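Local coordinates for protein enolase from the environmental genome shotgun sequencing of the Sargasso Sea (PDB 2QGY) that is of unknown function but probably acts as a magnesium-dependent enzyme of the enolase superfamily, abstracting a proton next to a substrate carboxylate, at residues 39-44 with 113-118; 148-153 with 181-186; 155-160 with 188-193. All blocks are in the same frame, centred on the assembly; numbering follows the deposited sequence.

Contact 1: residues 39-44 with 113-118; sequences IKITTE and WDISGK
Ile41, Thr43 and Ile115 meet through methyl groups alone, and no ring lies between them. The flat group beside them is the carboxylate of Asp114, one residue before Ile115. Lys118 NZ reaches Asp114 OD2 at 3.0 Å in a salt bridge between residues one helical turn apart. The amine comes from above the carboxylate plane, 48° out of it. Asp114 has further partners: OD2 also accepts from Trp50 N, and OD1 accepts from Leu360 N. Lys118 NZ in turn donates to Glu48 O. The buried carboxylate is thus held from several directions, and the nearby ammonium probably steadies its negative charge.

The contact itself centres on Ile115 CD1. This methyl lies 3.8 Å from Thr43 CG2 and 4.0 Å from Ile41 CG2, so it is shared by two residues on the same side of the strand. Ile115 and Thr43 approach tip to tip. Ile115 and Ile41 cross at about a right angle. A second branch of the isoleucine also takes part, with Ile115 CG2 3.9 Å from Thr43 CG2. Thr43 has chi1 at 71°, which sets OG1 between the backbone N and the carbonyl carbon and leaves the methyl to face the helix. Thr43 OG1 accepts from Ile47 N in the turn that follows.

The contact belongs to the N-terminal alpha+beta domain of the enolase superfamily. Helix 99-120 packs here on strand 37-43, which lies between strands 13-21 and 48-53 in the antiparallel sheet. Ile41 also touches Leu13 and Leu16 of strand 13-21.

Contact 2: residues 148-153 with 181-186; sequences KDTNDY and IQFVEK
Thr150 and Phe183 face each other from two helices, with their CA atoms 7.1 Å apart, the nearest backbone approach of these segments. Helices 150-162 and 177-191 are successive outer helices of the TIM-barrel-like C-terminal domain, with strand 168-170 between them in the chain. The meeting point is the first turn of helix 150-162.

Phe183 carries the contact. Its CG is anti to the backbone N (chi1 -178°), which sends the ring across to the other helix. Thr150 CG2 comes 3.5 Å from Phe183 CD1, and the two side chains cross obliquely. Tyr153 adds its CB, 4.1 Å from Phe183 CE1. Both aliphatic groups approach the ring at a slant. Beyond CB the Tyr153 side chain leads away from Phe183. Its hydroxyl is hydrogen-bonded to Ser144 N, and its ring packs edge-to-face with Trp30. Leu154 and Leu174 also touch Phe183 and help to bury it.

A capping box, with both bonds weak, marks the helix start. Asp149 is the N-cap residue, and its OD2 accepts from Asn151 N at 3.3 Å. In return Asp152 OD2 accepts from Asp149 N. Asp152 OD1 also pairs with Arg155 NH2. These carboxylates sit at the positive end of the helix dipole, which would probably stabilise their charge.

On the other helix, Gln182 NE2 donates to Glu185 OE1 at 3.0 Å. The oxygen is met nearly along its C-O bond, while the acceptor lies 34° out of the Gln182 amide plane.

Contact 3: residues 155-160 with 188-193; sequences RQIEKF and REIVGD
Ile190 meets Glu158 and Ile157 across two helices, and its CB already points toward them. From CB the side chain divides. CG2 is the branch that touches: it lies 3.7 Å from Glu158 CG and 3.9 Å from Glu158 CA. It thus rests against both the backbone and the root of the glutamate side chain. The Ile190 and Glu158 side chains cross at about a right angle. The same methyl is 4.3 Å from Ile157 O and a little farther from Ile157 CG2. The other branch, CG1 to CD1, runs on past the Glu158 contact. The Ile190 side chain also packs on Leu154, one turn earlier in the facing helix.

Glu158 offers only its aliphatic part to this contact. The chain is extended beyond CG and carries the carboxylate out toward the exposed side of the helix pair. The buried side is closed by Ile157 and Val191, where Ile157 CG2 lies 3.9 Å from Val191 CG1.

Helices 150-162 and 177-191 are neighbours on the outside of the enolase-superfamily barrel. Strand 168-170 runs in the chain between them. Its Ile170 touches Ile157, and its Ile168 touches Val191, so the helix pair is packed onto the barrel wall at this level.

Helix 177-191 ends here. Gly192 leaves it with a positive phi of 88°. Arg188 NH1 donates to Gly192 O at 3.0 Å, in the carbonyl plane. Arg188 NH1 also bonds to Leu195 O, and Arg188 NH2 to Phe220 O. Asp193 O sits 3.9 Å above one face of the Arg188 guanidinium, displaced from the centre of the group.

Contacts 2 and 3 are two levels of one interface between helices 150-162 and 177-191. Their centres are 10 Å apart, and they touch where Phe183 CZ meets Ile157 CD1 at 4.0 Å. Contact 1 lies in the N-terminal domain, on the opposite side of the chain's centre. Its centre is 44 Å from that of contact 2 and 41 Å from that of contact 3. The magnesium ion is bound in the barrel domain by Asp200, Glu226 and Glu252. None of these belongs to the three contacts. The side chain of Tyr153 in contact 2 is about 13 Å from the metal.

Contact 1: residues 39-44 with 113-118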
loop_
_atom_site.group_PDB
_atom_site.type_symbol
_atom_site.label_atom_id
_atom_site.label_comp_id
_atom_site.label_asym_id
_atom_site.label_seq_id
_atom_site.Cartn_x
_atom_site.Cartn_y
_atom_site.Cartn_z
ATOM N N ILE A 39 1.536 -12.661 -15.937
ATOM C CA ILE A 39 1.822 -11.816 -17.105
ATOM C C ILE A 39 2.902 -12.417 -17.994
ATOM O O ILE A 39 3.745 -13.188 -17.544
ATOM C CB ILE A 39 2.211 -10.359 -16.688
ATOM C CG1 ILE A 39 3.685 -10.257 -16.260
ATOM C CG2 ILE A 39 1.289 -9.856 -15.563
ATOM C CD1 ILE A 39 4.129 -8.801 -16.020
ATOM N N LYS A 40 2.873 -12.042 -19.275
ATOM C CA LYS A 40 3.959 -12.381 -20.171
ATOM C C LYS A 40 4.312 -11.105 -20.926
ATOM O O LYS A 40 3.442 -10.466 -21.503
ATOM C CB LYS A 40 3.533 -13.473 -21.163
ATOM C CG LYS A 40 4.729 -13.977 -21.937
ATOM C CD LYS A 40 4.356 -15.027 -23.012
ATOM C CE LYS A 40 3.964 -14.395 -24.319
ATOM N NZ LYS A 40 3.655 -15.511 -25.299
ATOM N N ILE A 41 5.588 -10.755 -20.897
ATOM C CA ILE A 41 6.133 -9.580 -21.585
ATOM C C ILE A 41 7.007 -10.139 -22.703
ATOM O O ILE A 41 7.754 -11.088 -22.478
ATOM C CB ILE A 41 6.986 -8.732 -20.613
ATOM C CG1 ILE A 41 6.068 -7.972 -19.622
ATOM C CG2 ILE A 41 7.901 -7.767 -21.379
ATOM C CD1 ILE A 41 6.794 -7.065 -18.638
ATOM N N THR A 42 6.883 -9.565 -23.904
ATOM C CA THR A 42 7.752 -9.910 -25.042
ATOM C C THR A 42 8.591 -8.680 -25.399
ATOM O O THR A 42 8.055 -7.570 -25.531
ATOM C CB THR A 42 6.925 -10.323 -26.294
ATOM O OG1 THR A 42 5.945 -11.297 -25.914
ATOM C CG2 THR A 42 7.860 -10.946 -27.390
ATOM N N THR A 43 9.900 -8.863 -25.504
ATOM C CA THR A 43 10.740 -7.743 -25.891
ATOM C C THR A 43 10.702 -7.571 -27.408
ATOM O O THR A 43 10.224 -8.445 -28.133
ATOM C CB THR A 43 12.210 -7.942 -25.486
ATOM O OG1 THR A 43 12.799 -8.964 -26.303
ATOM C CG2 THR A 43 12.332 -8.313 -23.993
ATOM N N GLU A 44 11.275 -6.465 -27.869
ATOM C CA GLU A 44 11.405 -6.168 -29.299
ATOM C C GLU A 44 12.224 -7.246 -30.034
ATOM O O GLU A 44 11.988 -7.529 -31.218
ATOM C CB GLU A 44 12.061 -4.802 -29.454
ATOM C CG GLU A 44 11.815 -4.146 -30.773
ATOM C CD GLU A 44 12.149 -2.673 -30.741
ATOM O OE1 GLU A 44 13.346 -2.328 -30.538
ATOM O OE2 GLU A 44 11.205 -1.868 -30.916
ATOM N N TRP A 113 13.569 -10.452 -15.054
ATOM C CA TRP A 113 14.552 -11.436 -14.604
ATOM C C TRP A 113 14.522 -12.693 -15.466
ATOM O O TRP A 113 15.588 -13.260 -15.760
ATOM C CB TRP A 113 14.353 -11.834 -13.137
ATOM C CG TRP A 113 14.952 -10.848 -12.164
ATOM C CD1 TRP A 113 14.275 -9.926 -11.421
ATOM C CD2 TRP A 113 16.347 -10.680 -11.835
ATOM N NE1 TRP A 113 15.154 -9.199 -10.636
ATOM C CE2 TRP A 113 16.427 -9.637 -10.873
ATOM C CE3 TRP A 113 17.528 -11.311 -12.246
ATOM C CZ2 TRP A 113 17.639 -9.203 -10.336
ATOM C CZ3 TRP A 113 18.738 -10.873 -11.709
ATOM C CH2 TRP A 113 18.782 -9.836 -10.761
ATOM N N ASP A 114 13.325 -13.136 -15.837
ATOM C CA ASP A 114 13.156 -14.326 -16.678
ATOM C C ASP A 114 13.853 -14.034 -18.018
ATOM O O ASP A 114 14.658 -14.846 -18.533
ATOM C CB ASP A 114 11.647 -14.569 -16.891
ATOM C CG ASP A 114 11.338 -15.929 -17.555
ATOM O OD1 ASP A 114 12.152 -16.870 -17.433
ATOM O OD2 ASP A 114 10.257 -16.072 -18.164
ATOM N N ILE A 115 13.528 -12.876 -18.572
ATOM C CA ILE A 115 14.117 -12.405 -19.859
ATOM C C ILE A 115 15.643 -12.370 -19.731
ATOM O O ILE A 115 16.361 -12.942 -20.565
ATOM C CB ILE A 115 13.554 -11.035 -20.273
ATOM C CG1 ILE A 115 12.106 -11.230 -20.746
ATOM C CG2 ILE A 115 14.440 -10.348 -21.408
ATOM C CD1 ILE A 115 11.234 -9.964 -20.753
ATOM N N SER A 116 16.128 -11.731 -18.676
ATOM C CA SER A 116 17.580 -11.638 -18.417
ATOM C C SER A 116 18.254 -13.002 -18.339
ATOM O O SER A 116 19.358 -13.198 -18.890
ATOM C CB SER A 116 17.852 -10.795 -17.166
ATOM O OG SER A 116 17.447 -9.467 -17.452
ATOM N N GLY A 117 17.594 -13.940 -17.682
ATOM C CA GLY A 117 18.058 -15.331 -17.640
ATOM C C GLY A 117 18.138 -15.950 -19.032
ATOM O O GLY A 117 19.103 -16.676 -19.357
ATOM N N LYS A 118 17.117 -15.688 -19.842
ATOM C CA LYS A 118 17.074 -16.200 -21.211
ATOM C C LYS A 118 18.141 -15.582 -22.100
ATOM O O LYS A 118 18.684 -16.265 -22.966
ATOM C CB LYS A 118 15.681 -16.026 -21.836
ATOM C CG LYS A 118 14.681 -17.045 -21.276
ATOM C CD LYS A 118 13.235 -16.758 -21.673
ATOM C CE LYS A 118 12.299 -17.674 -20.880
ATOM N NZ LYS A 118 10.838 -17.295 -20.894
#

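Contact 2: residues 148-153 with 181-186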
loop_
_atom_site.group_PDB
_atom_site.type_symbol
_atom_site.label_atom_id
_atom_site.label_comp_id
_atom_site.label_asym_id
_atom_site.label_seq_id
_atom_site.Cartn_x
_atom_site.Cartn_y
_atom_site.Cartn_z
ATOM N N LYS A 148 -15.406 -26.287 6.747
ATOM C CA LYS A 148 -15.004 -27.606 7.233
ATOM C C LYS A 148 -14.972 -27.623 8.752
ATOM O O LYS A 148 -14.927 -26.568 9.407
ATOM C CB LYS A 148 -13.627 -27.989 6.693
ATOM C CG LYS A 148 -13.487 -27.805 5.210
ATOM C CD LYS A 148 -12.103 -28.078 4.752
ATOM C CE LYS A 148 -11.997 -27.844 3.255
ATOM N NZ LYS A 148 -12.738 -28.826 2.416
ATOM N N ASP A 149 -15.022 -28.824 9.310
ATOM C CA ASP A 149 -14.780 -28.998 10.728
ATOM C C ASP A 149 -13.301 -29.343 10.920
ATOM O O ASP A 149 -12.587 -29.649 9.956
ATOM C CB ASP A 149 -15.691 -30.098 11.312
ATOM C CG ASP A 149 -15.314 -30.480 12.748
ATOM O OD1 ASP A 149 -15.129 -29.548 13.574
ATOM O OD2 ASP A 149 -15.191 -31.703 13.043
ATOM N N THR A 150 -12.859 -29.285 12.174
ATOM C CA THR A 150 -11.527 -29.726 12.577
ATOM C C THR A 150 -11.145 -31.108 12.002
ATOM O O THR A 150 -9.980 -31.328 11.636
ATOM C CB THR A 150 -11.407 -29.705 14.127
ATOM O OG1 THR A 150 -11.493 -28.348 14.594
ATOM C CG2 THR A 150 -10.094 -30.301 14.590
ATOM N N ASN A 151 -12.125 -32.020 11.920
ATOM C CA ASN A 151 -11.914 -33.362 11.354
ATOM C C ASN A 151 -11.470 -33.358 9.912
ATOM O O ASN A 151 -10.614 -34.153 9.531
ATOM C CB ASN A 151 -13.172 -34.220 11.466
ATOM C CG ASN A 151 -13.493 -34.598 12.894
ATOM O OD1 ASN A 151 -12.592 -34.833 13.709
ATOM N ND2 ASN A 151 -14.786 -34.668 13.208
ATOM N N ASP A 152 -12.074 -32.485 9.101
ATOM C CA ASP A 152 -11.682 -32.365 7.691
ATOM C C ASP A 152 -10.232 -31.906 7.592
ATOM O O ASP A 152 -9.480 -32.409 6.770
ATOM C CB ASP A 152 -12.607 -31.402 6.940
ATOM C CG ASP A 152 -14.056 -31.896 6.882
ATOM O OD1 ASP A 152 -14.270 -33.133 6.885
ATOM O OD2 ASP A 152 -14.980 -31.045 6.852
ATOM N N TYR A 153 -9.835 -30.973 8.456
ATOM C CA TYR A 153 -8.442 -30.537 8.481
ATOM C C TYR A 153 -7.505 -31.675 8.862
ATOM O O TYR A 153 -6.489 -31.887 8.204
ATOM C CB TYR A 153 -8.247 -29.331 9.389
ATOM C CG TYR A 153 -8.482 -28.029 8.686
ATOM C CD1 TYR A 153 -9.775 -27.528 8.527
ATOM C CD2 TYR A 153 -7.414 -27.299 8.159
ATOM C CE1 TYR A 153 -9.998 -26.323 7.872
ATOM C CE2 TYR A 153 -7.627 -26.086 7.508
ATOM C CZ TYR A 153 -8.919 -25.610 7.367
ATOM O OH TYR A 153 -9.153 -24.414 6.724
ATOM N N ILE A 181 -6.158 -25.460 21.159
ATOM C CA ILE A 181 -5.109 -26.333 21.695
ATOM C C ILE A 181 -5.335 -27.813 21.343
ATOM O O ILE A 181 -4.391 -28.504 20.930
ATOM C CB ILE A 181 -4.916 -26.107 23.237
ATOM C CG1 ILE A 181 -4.412 -24.691 23.517
ATOM C CG2 ILE A 181 -3.972 -27.143 23.840
ATOM C CD1 ILE A 181 -2.960 -24.400 23.017
ATOM N N GLN A 182 -6.579 -28.286 21.499
ATOM C CA GLN A 182 -6.981 -29.633 21.078
ATOM C C GLN A 182 -6.584 -29.911 19.645
ATOM O O GLN A 182 -6.061 -30.983 19.322
ATOM C CB GLN A 182 -8.497 -29.838 21.218
ATOM C CG GLN A 182 -8.894 -30.579 22.477
ATOM C CD GLN A 182 -7.914 -31.691 22.833
ATOM O OE1 GLN A 182 -7.795 -32.691 22.110
ATOM N NE2 GLN A 182 -7.190 -31.510 23.943
ATOM N N PHE A 183 -6.835 -28.925 18.794
ATOM C CA PHE A 183 -6.440 -28.999 17.405
ATOM C C PHE A 183 -4.929 -29.175 17.246
ATOM O O PHE A 183 -4.498 -30.056 16.508
ATOM C CB PHE A 183 -6.952 -27.776 16.643
ATOM C CG PHE A 183 -6.620 -27.799 15.184
ATOM C CD1 PHE A 183 -6.824 -28.952 14.423
ATOM C CD2 PHE A 183 -6.075 -26.677 14.567
ATOM C CE1 PHE A 183 -6.506 -28.987 13.066
ATOM C CE2 PHE A 183 -5.757 -26.696 13.215
ATOM C CZ PHE A 183 -5.961 -27.851 12.457
ATOM N N VAL A 184 -4.129 -28.370 17.949
ATOM C CA VAL A 184 -2.665 -28.501 17.852
ATOM C C VAL A 184 -2.220 -29.874 18.363
ATOM O O VAL A 184 -1.351 -30.517 17.769
ATOM C CB VAL A 184 -1.896 -27.349 18.580
ATOM C CG1 VAL A 184 -0.413 -27.517 18.418
ATOM C CG2 VAL A 184 -2.310 -25.973 18.043
ATOM N N GLU A 185 -2.834 -30.327 19.453
ATOM C CA GLU A 185 -2.485 -31.616 20.055
ATOM C C GLU A 185 -2.715 -32.782 19.103
ATOM O O GLU A 185 -1.808 -33.598 18.880
ATOM C CB GLU A 185 -3.248 -31.833 21.358
ATOM C CG GLU A 185 -2.739 -33.039 22.152
ATOM C CD GLU A 185 -3.487 -33.251 23.446
ATOM O OE1 GLU A 185 -4.352 -32.416 23.794
ATOM O OE2 GLU A 185 -3.207 -34.264 24.126
ATOM N N LYS A 186 -3.919 -32.848 18.535
ATOM C CA LYS A 186 -4.267 -33.858 17.528
ATOM C C LYS A 186 -3.340 -33.818 16.314
ATOM O O LYS A 186 -2.932 -34.862 15.801
ATOM C CB LYS A 186 -5.734 -33.702 17.115
ATOM C CG LYS A 186 -6.693 -34.017 18.270
ATOM C CD LYS A 186 -8.019 -33.249 18.191
ATOM C CE LYS A 186 -9.189 -34.122 17.750
ATOM N NZ LYS A 186 -10.463 -33.511 18.202
#

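Contact 3: residues 155-160 with 188-193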
loop_
_atom_site.group_PDB
_atom_site.type_symbol
_atom_site.label_atom_id
_atom_site.label_comp_id
_atom_site.label_asym_id
_atom_site.label_seq_id
_atom_site.Cartn_x
_atom_site.Cartn_y
_atom_site.Cartn_z
ATOM N N ARG A 155 -7.794 -34.975 8.459
ATOM C CA ARG A 155 -7.617 -35.936 7.368
ATOM C C ARG A 155 -6.729 -35.339 6.270
ATOM O O ARG A 155 -5.925 -36.042 5.655
ATOM C CB ARG A 155 -8.965 -36.387 6.784
ATOM C CG ARG A 155 -9.877 -37.158 7.770
ATOM C CD ARG A 155 -11.299 -37.406 7.212
ATOM N NE ARG A 155 -11.993 -36.165 6.840
ATOM C CZ ARG A 155 -12.192 -35.755 5.584
ATOM N NH1 ARG A 155 -11.764 -36.493 4.557
ATOM N NH2 ARG A 155 -12.819 -34.605 5.348
ATOM N N GLN A 156 -6.852 -34.028 6.054
ATOM C CA GLN A 156 -5.960 -33.335 5.118
ATOM C C GLN A 156 -4.540 -33.291 5.663
ATOM O O GLN A 156 -3.580 -33.383 4.906
ATOM C CB GLN A 156 -6.455 -31.915 4.835
ATOM C CG GLN A 156 -5.704 -31.174 3.691
ATOM C CD GLN A 156 -6.019 -31.686 2.293
ATOM O OE1 GLN A 156 -6.566 -32.772 2.118
ATOM N NE2 GLN A 156 -5.671 -30.892 1.284
ATOM N N ILE A 157 -4.411 -33.132 6.976
ATOM C CA ILE A 157 -3.085 -33.124 7.609
ATOM C C ILE A 157 -2.440 -34.526 7.562
ATOM O O ILE A 157 -1.242 -34.630 7.388
ATOM C CB ILE A 157 -3.131 -32.471 9.037
ATOM C CG1 ILE A 157 -3.326 -30.955 8.901
ATOM C CG2 ILE A 157 -1.842 -32.730 9.820
ATOM C CD1 ILE A 157 -4.187 -30.358 9.961
ATOM N N GLU A 158 -3.233 -35.596 7.684
ATOM C CA GLU A 158 -2.727 -36.963 7.437
ATOM C C GLU A 158 -2.157 -37.141 6.025
ATOM O O GLU A 158 -1.125 -37.799 5.835
ATOM C CB GLU A 158 -3.835 -37.990 7.614
ATOM C CG GLU A 158 -4.082 -38.462 9.013
ATOM C CD GLU A 158 -5.332 -39.302 9.081
ATOM O OE1 GLU A 158 -5.567 -40.076 8.108
ATOM O OE2 GLU A 158 -6.078 -39.170 10.087
ATOM N N LYS A 159 -2.862 -36.576 5.047
ATOM C CA LYS A 159 -2.476 -36.640 3.644
ATOM C C LYS A 159 -1.114 -35.974 3.464
ATOM O O LYS A 159 -0.190 -36.580 2.953
ATOM C CB LYS A 159 -3.552 -35.968 2.785
ATOM C CG LYS A 159 -3.319 -36.036 1.282
ATOM C CD LYS A 159 -4.267 -35.094 0.507
ATOM C CE LYS A 159 -5.704 -35.634 0.417
ATOM N NZ LYS A 159 -6.688 -34.658 -0.200
ATOM N N PHE A 160 -1.004 -34.715 3.891
ATOM C CA PHE A 160 0.266 -33.994 3.885
ATOM C C PHE A 160 1.399 -34.767 4.608
ATOM O O PHE A 160 2.523 -34.849 4.123
ATOM C CB PHE A 160 0.077 -32.609 4.544
ATOM C CG PHE A 160 -0.731 -31.605 3.707
ATOM C CD1 PHE A 160 -1.455 -31.996 2.577
ATOM C CD2 PHE A 160 -0.739 -30.254 4.056
ATOM C CE1 PHE A 160 -2.196 -31.084 1.832
ATOM C CE2 PHE A 160 -1.479 -29.322 3.312
ATOM C CZ PHE A 160 -2.199 -29.734 2.187
ATOM N N ARG A 188 -0.155 -32.767 16.238
ATOM C CA ARG A 188 1.132 -33.286 16.707
ATOM C C ARG A 188 1.110 -34.829 16.819
ATOM O O ARG A 188 2.115 -35.499 16.563
ATOM C CB ARG A 188 1.523 -32.576 18.022
ATOM C CG ARG A 188 2.951 -32.808 18.527
ATOM C CD ARG A 188 3.982 -32.673 17.440
ATOM N NE ARG A 188 4.645 -31.375 17.441
ATOM C CZ ARG A 188 5.470 -30.961 16.488
ATOM N NH1 ARG A 188 5.720 -31.730 15.421
ATOM N NH2 ARG A 188 6.024 -29.762 16.584
ATOM N N GLU A 189 -0.055 -35.389 17.120
ATOM C CA GLU A 189 -0.217 -36.842 17.199
ATOM C C GLU A 189 -0.153 -37.521 15.838
ATOM O O GLU A 189 0.351 -38.634 15.711
ATOM C CB GLU A 189 -1.537 -37.194 17.876
ATOM C CG GLU A 189 -1.538 -38.597 18.425
ATOM C CD GLU A 189 -2.785 -39.368 18.070
ATOM O OE1 GLU A 189 -3.897 -38.804 18.216
ATOM O OE2 GLU A 189 -2.642 -40.544 17.652
ATOM N N ILE A 190 -0.683 -36.844 14.827
ATOM C CA ILE A 190 -0.660 -37.330 13.460
ATOM C C ILE A 190 0.742 -37.281 12.867
ATOM O O ILE A 190 1.172 -38.228 12.203
ATOM C CB ILE A 190 -1.623 -36.491 12.568
ATOM C CG1 ILE A 190 -3.067 -36.623 13.071
ATOM C CG2 ILE A 190 -1.487 -36.880 11.100
ATOM C CD1 ILE A 190 -4.066 -35.749 12.341
ATOM N N VAL A 191 1.455 -36.180 13.123
ATOM C CA VAL A 191 2.710 -35.895 12.432
ATOM C C VAL A 191 3.938 -36.337 13.237
ATOM O O VAL A 191 5.023 -36.502 12.683
ATOM C CB VAL A 191 2.818 -34.374 11.994
ATOM C CG1 VAL A 191 1.581 -33.957 11.186
ATOM C CG2 VAL A 191 3.016 -33.441 13.188
ATOM N N GLY A 192 3.756 -36.541 14.537
ATOM C CA GLY A 192 4.852 -36.981 15.379
ATOM C C GLY A 192 5.627 -35.800 15.915
ATOM O O GLY A 192 5.340 -34.655 15.567
ATOM N N ASP A 193 6.626 -36.072 16.748
ATOM C CA ASP A 193 7.332 -34.998 17.446
ATOM C C ASP A 193 8.459 -34.348 16.643
ATOM O O ASP A 193 8.941 -33.280 17.022
ATOM C CB ASP A 193 7.872 -35.481 18.805
ATOM C CG ASP A 193 6.775 -35.765 19.797
ATOM O OD1 ASP A 193 5.857 -34.936 19.948
ATOM O OD2 ASP A 193 6.837 -36.831 20.443
#